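Copper-containing nitrite reductase (Thermus scotoductus, PDB 6HBE) probably catalyses the one-electron reduction of nitrite to nitric oxide with cytochrome c as electron donor, using copper ions bound in a homotrimer. Local coordinates at residues P193-G197 with V255-E259; E259-V265 with L277-K283. All coordinates share one frame; numbering follows the deposited sequence.

How the contacts relate
Following the chain from its N terminus, contact 1 comes first: it closes the long loop between residues 193-197, where strand 192-194 ends, and the irregular segment 255-259 that follows strand 248-254. The strands in between all belong to the two sheets of the second cupredoxin-like domain. Contact 2 follows in series, pairing 259-265 with 277-283 across a short connection that includes helix 269-272. Glu259 belongs to both, so one ends where the other begins. The centres lie about 9 Å apart, and Val194 joins them, bonding through its backbone to Arg281 of the neighbouring strand 277-282 and to Lys283 just beyond it. Both contacts also touch the second subunit.

Contact 1 of 2, residues P193-G197 with V255-E259; sequences PVRPG and VPPVE
Val255 and Pro196 carry this contact, which joins the end of strand 192-194 to the loop between strands 248-254 and 260-266, at one end of the second cupredoxin-like beta sandwich. The Val255 side chain points toward the 193-197 segment and straddles the carbonyl of Arg195: its CB lies 3.5 Å from Arg195 O, with both methyls close by. CG1 stands anti to the backbone N (chi1 -179°), which sends it to Pro196 CA, while CG2 meets Val194 CG2 at 4.1 Å, the two valines crossing at a slant. Val255 is buried, and Tyr262 and Ala282 also touch it. With an alanine here, Val194 CG2 and Pro196 CA would probably lose their methyl partners, and a gap is likely to open beside Ala282. Pro196 turns the CB-CG side of its ring to the 255-259 loop, with CB 3.5 Å from Pro256 O and CG 4.0 Å from Glu259 CG, so the glutamate's aliphatic part is used here; its OE2 accepts from Lys284 N. Gly197, whose positive phi suits glycine, donates its N-H to Val255 O at 2.8 Å, a bent bond (139° at the hydrogen) with the donor 41° out of the carbonyl plane.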
loop_
_atom_site.group_PDB
_atom_site.type_symbol
_atom_site.label_atom_id
_atom_site.label_comp_id
_atom_site.label_asym_id
_atom_site.label_seq_id
_atom_site.Cartn_x
_atom_site.Cartn_y
_atom_site.Cartn_z
ATOM N N PRO C 193 28.281 -10.799 13.392
ATOM C CA PRO C 193 29.389 -10.169 14.139
ATOM C C PRO C 193 30.152 -9.156 13.288
ATOM O O PRO C 193 30.490 -9.454 12.158
ATOM C CB PRO C 193 30.312 -11.373 14.505
ATOM C CG PRO C 193 29.425 -12.587 14.396
ATOM C CD PRO C 193 28.496 -12.251 13.243
ATOM N N VAL C 194 30.394 -7.968 13.848
ATOM C CA VAL C 194 31.209 -6.920 13.233
ATOM C C VAL C 194 32.095 -6.293 14.320
ATOM O O VAL C 194 31.890 -6.536 15.497
ATOM C CB VAL C 194 30.342 -5.818 12.550
ATOM C CG1 VAL C 194 29.405 -6.432 11.480
ATOM C CG2 VAL C 194 29.580 -4.956 13.554
ATOM N N ARG C 195 33.077 -5.507 13.907
ATOM C CA ARG C 195 33.944 -4.753 14.824
ATOM C C ARG C 195 33.737 -3.236 14.665
ATOM O O ARG C 195 33.613 -2.738 13.524
ATOM C CB ARG C 195 35.421 -5.029 14.526
ATOM C CG ARG C 195 35.835 -6.491 14.599
ATOM C CD ARG C 195 37.345 -6.621 14.360
ATOM N NE ARG C 195 37.733 -8.023 14.249
ATOM C CZ ARG C 195 38.744 -8.503 13.509
ATOM N NH1 ARG C 195 39.536 -7.701 12.783
ATOM N NH2 ARG C 195 38.957 -9.821 13.481
ATOM N N PRO C 196 33.804 -2.478 15.783
ATOM C CA PRO C 196 33.881 -1.025 15.676
ATOM C C PRO C 196 35.010 -0.606 14.747
ATOM O O PRO C 196 36.067 -1.257 14.757
ATOM C CB PRO C 196 34.146 -0.573 17.117
ATOM C CG PRO C 196 33.588 -1.656 17.957
ATOM C CD PRO C 196 33.856 -2.926 17.194
ATOM N N GLY C 197 34.759 0.402 13.911
ATOM C CA GLY C 197 35.680 0.819 12.848
ATOM C C GLY C 197 35.668 0.017 11.547
ATOM O O GLY C 197 36.281 0.443 10.597
ATOM N N VAL C 255 31.446 1.222 10.737
ATOM C CA VAL C 255 30.855 0.995 12.048
ATOM C C VAL C 255 31.526 2.044 12.976
ATOM O O VAL C 255 32.777 2.101 13.023
ATOM C CB VAL C 255 31.101 -0.433 12.579
ATOM C CG1 VAL C 255 30.441 -0.624 13.932
ATOM C CG2 VAL C 255 30.562 -1.516 11.641
ATOM N N PRO C 256 30.728 2.884 13.671
ATOM C CA PRO C 256 31.272 3.841 14.636
ATOM C C PRO C 256 32.143 3.174 15.719
ATOM O O PRO C 256 32.044 1.971 15.955
ATOM C CB PRO C 256 30.010 4.473 15.265
ATOM C CG PRO C 256 28.963 4.362 14.184
ATOM C CD PRO C 256 29.263 3.051 13.524
ATOM N N PRO C 257 33.001 3.958 16.382
ATOM C CA PRO C 257 33.979 3.342 17.303
ATOM C C PRO C 257 33.449 2.972 18.682
ATOM O O PRO C 257 34.159 3.174 19.690
ATOM C CB PRO C 257 35.091 4.408 17.378
ATOM C CG PRO C 257 34.389 5.701 17.076
ATOM C CD PRO C 257 33.349 5.349 16.043
ATOM N N VAL C 258 32.237 2.410 18.754
ATOM C CA VAL C 258 31.579 2.116 20.015
ATOM C C VAL C 258 30.923 0.755 19.870
ATOM O O VAL C 258 30.218 0.520 18.879
ATOM C CB VAL C 258 30.488 3.166 20.360
ATOM C CG1 VAL C 258 29.747 2.791 21.631
ATOM C CG2 VAL C 258 31.078 4.561 20.468
ATOM N N GLU C 259 31.152 -0.127 20.847
ATOM C CA GLU C 259 30.583 -1.471 20.851
ATOM C C GLU C 259 29.060 -1.456 21.126
ATOM O O GLU C 259 28.550 -0.542 21.769
ATOM C CB GLU C 259 31.249 -2.341 21.940
ATOM C CG GLU C 259 32.730 -2.621 21.716
ATOM C CD GLU C 259 33.313 -3.639 22.702
ATOM O OE1 GLU C 259 33.027 -3.559 23.914
ATOM O OE2 GLU C 259 34.049 -4.542 22.258
#

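Contact 2 of 2, residues E259-V265 with L277-K283; sequences EGDYTLV and LGILRAK
Arg281 reaches Asp261 because its CG is anti to the backbone N (chi1 -176°) and its chain bends at chi3 (-74°), bringing the guanidinium back alongside the aspartate. The grip is side-on and bidentate: NE donates to Asp261 OD1 at 2.8 Å and NH2 to Asp261 OD2 at 3.0 Å, each oxygen using its syn lone pair. Carboxylate and guanidinium are nearly coplanar, 11° apart, and the two nearly straight bonds would fix the carboxylate's rotation. Strands 260-265 and 277-282 form an antiparallel pair within one sheet of a cupredoxin-like beta sandwich, and the hydrogen-bonded pairs Gly260-Ala282, Tyr262-Leu280 and Leu264-Gly278 each contribute two backbone bonds. On the face bearing Tyr262 and Leu280, Ala282 CB sits at the edge of the tyrosine ring, 3.8 Å from Tyr262 CE1, while the phenol OH is hydrogen-bonded to Val258 O. The other face, that of Asp261, continues through Thr263, whose CG2 lies 3.8 Å from Leu277 CD2, to Val265, whose CG2 meets Leu277 CD1 at 4.0 Å. The Val265 side chain lies about 6 Å from a bound copper ion; nearby His267 is a copper ligand of this protein, consistent with the strand leading into an intersubunit type 2 site.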
loop_
_atom_site.group_PDB
_atom_site.type_symbol
_atom_site.label_atom_id
_atom_site.label_comp_id
_atom_site.label_asym_id
_atom_site.label_seq_id
_atom_site.Cartn_x
_atom_site.Cartn_y
_atom_site.Cartn_z
ATOM N N GLU C 259 31.152 -0.127 20.847
ATOM C CA GLU C 259 30.583 -1.471 20.851
ATOM C C GLU C 259 29.060 -1.456 21.126
ATOM O O GLU C 259 28.550 -0.542 21.769
ATOM C CB GLU C 259 31.249 -2.341 21.940
ATOM C CG GLU C 259 32.730 -2.621 21.716
ATOM C CD GLU C 259 33.313 -3.639 22.702
ATOM O OE1 GLU C 259 33.027 -3.559 23.914
ATOM O OE2 GLU C 259 34.049 -4.542 22.258
ATOM N N GLY C 260 28.381 -2.516 20.682
ATOM C CA GLY C 260 26.967 -2.719 20.910
ATOM C C GLY C 260 26.214 -3.081 19.631
ATOM O O GLY C 260 26.804 -3.245 18.562
ATOM N N ASP C 261 24.902 -3.211 19.759
ATOM C CA ASP C 261 24.055 -3.641 18.635
ATOM C C ASP C 261 23.666 -2.447 17.733
ATOM O O ASP C 261 23.235 -1.416 18.234
ATOM C CB ASP C 261 22.789 -4.322 19.164
ATOM C CG ASP C 261 23.033 -5.712 19.707
ATOM O OD1 ASP C 261 24.187 -6.227 19.622
ATOM O OD2 ASP C 261 22.053 -6.311 20.234
ATOM N N TYR C 262 23.841 -2.612 16.418
ATOM C CA TYR C 262 23.425 -1.659 15.424
ATOM C C TYR C 262 22.379 -2.385 14.572
ATOM O O TYR C 262 22.721 -3.299 13.816
ATOM C CB TYR C 262 24.623 -1.217 14.561
ATOM C CG TYR C 262 25.677 -0.372 15.298
ATOM C CD1 TYR C 262 26.711 -0.977 16.017
ATOM C CD2 TYR C 262 25.640 1.008 15.254
ATOM C CE1 TYR C 262 27.675 -0.212 16.697
ATOM C CE2 TYR C 262 26.578 1.805 15.939
ATOM C CZ TYR C 262 27.609 1.182 16.647
ATOM O OH TYR C 262 28.563 1.941 17.309
ATOM N N THR C 263 21.112 -2.019 14.756
ATOM C CA THR C 263 19.989 -2.803 14.225
ATOM C C THR C 263 19.711 -2.415 12.758
ATOM O O THR C 263 19.517 -1.243 12.456
ATOM C CB THR C 263 18.757 -2.622 15.134
ATOM O OG1 THR C 263 19.018 -3.236 16.399
ATOM C CG2 THR C 263 17.518 -3.252 14.549
ATOM N N LEU C 264 19.628 -3.414 11.888
ATOM C CA LEU C 264 19.256 -3.239 10.473
ATOM C C LEU C 264 17.742 -3.430 10.346
ATOM O O LEU C 264 17.184 -4.450 10.810
ATOM C CB LEU C 264 19.974 -4.291 9.623
ATOM C CG LEU C 264 19.710 -4.291 8.123
ATOM C CD1 LEU C 264 20.399 -3.073 7.500
ATOM C CD2 LEU C 264 20.182 -5.594 7.463
ATOM N N VAL C 265 17.071 -2.480 9.704
ATOM C CA VAL C 265 15.599 -2.489 9.696
ATOM C C VAL C 265 15.091 -1.688 8.492
ATOM O O VAL C 265 15.803 -0.776 7.955
ATOM C CB VAL C 265 15.049 -1.955 11.059
ATOM C CG1 VAL C 265 15.310 -0.471 11.226
ATOM C CG2 VAL C 265 13.559 -2.282 11.269
ATOM N N LEU C 277 13.800 -7.255 10.340
ATOM C CA LEU C 277 14.630 -6.591 11.332
ATOM C C LEU C 277 15.760 -7.601 11.664
ATOM O O LEU C 277 15.485 -8.803 11.804
ATOM C CB LEU C 277 13.787 -6.243 12.585
ATOM C CG LEU C 277 14.464 -5.437 13.737
ATOM C CD1 LEU C 277 13.489 -4.546 14.514
ATOM C CD2 LEU C 277 15.262 -6.335 14.699
ATOM N N GLY C 278 17.006 -7.130 11.716
ATOM C CA GLY C 278 18.183 -7.959 12.117
ATOM C C GLY C 278 19.209 -7.139 12.902
ATOM O O GLY C 278 19.011 -5.920 13.082
ATOM N N ILE C 279 20.263 -7.792 13.405
ATOM C CA ILE C 279 21.241 -7.143 14.322
ATOM C C ILE C 279 22.668 -7.311 13.790
ATOM O O ILE C 279 23.064 -8.439 13.485
ATOM C CB ILE C 279 21.180 -7.750 15.747
ATOM C CG1 ILE C 279 19.843 -7.445 16.404
ATOM C CG2 ILE C 279 22.304 -7.198 16.647
ATOM C CD1 ILE C 279 19.530 -8.242 17.661
ATOM N N LEU C 280 23.414 -6.200 13.677
ATOM C CA LEU C 280 24.877 -6.194 13.535
ATOM C C LEU C 280 25.488 -6.006 14.948
ATOM O O LEU C 280 25.332 -4.953 15.543
ATOM C CB LEU C 280 25.316 -5.050 12.620
ATOM C CG LEU C 280 24.564 -4.928 11.272
ATOM C CD1 LEU C 280 25.092 -3.779 10.448
ATOM C CD2 LEU C 280 24.610 -6.217 10.478
ATOM N N ARG C 281 26.148 -7.035 15.485
ATOM C CA ARG C 281 26.630 -7.014 16.873
ATOM C C ARG C 281 28.108 -6.660 16.895
ATOM O O ARG C 281 28.962 -7.497 16.572
ATOM C CB ARG C 281 26.345 -8.355 17.561
ATOM C CG ARG C 281 26.730 -8.409 19.057
ATOM C CD ARG C 281 25.898 -9.447 19.808
ATOM N NE ARG C 281 24.523 -9.001 20.041
ATOM C CZ ARG C 281 23.518 -9.770 20.495
ATOM N NH1 ARG C 281 23.668 -11.087 20.748
ATOM N NH2 ARG C 281 22.320 -9.217 20.715
ATOM N N ALA C 282 28.401 -5.409 17.275
ATOM C CA ALA C 282 29.752 -4.859 17.178
ATOM C C ALA C 282 30.515 -5.159 18.476
ATOM O O ALA C 282 30.048 -4.793 19.580
ATOM C CB ALA C 282 29.715 -3.360 16.899
ATOM N N LYS C 283 31.633 -5.878 18.338
ATOM C CA LYS C 283 32.559 -6.203 19.468
ATOM C C LYS C 283 33.982 -6.086 18.996
ATOM O O LYS C 283 34.314 -6.534 17.899
ATOM C CB LYS C 283 32.368 -7.630 19.967
ATOM C CG LYS C 283 31.049 -7.837 20.657
ATOM C CD LYS C 283 30.930 -9.227 21.253
ATOM C CE LYS C 283 29.599 -9.363 21.994
ATOM N NZ LYS C 283 29.160 -10.782 22.024
#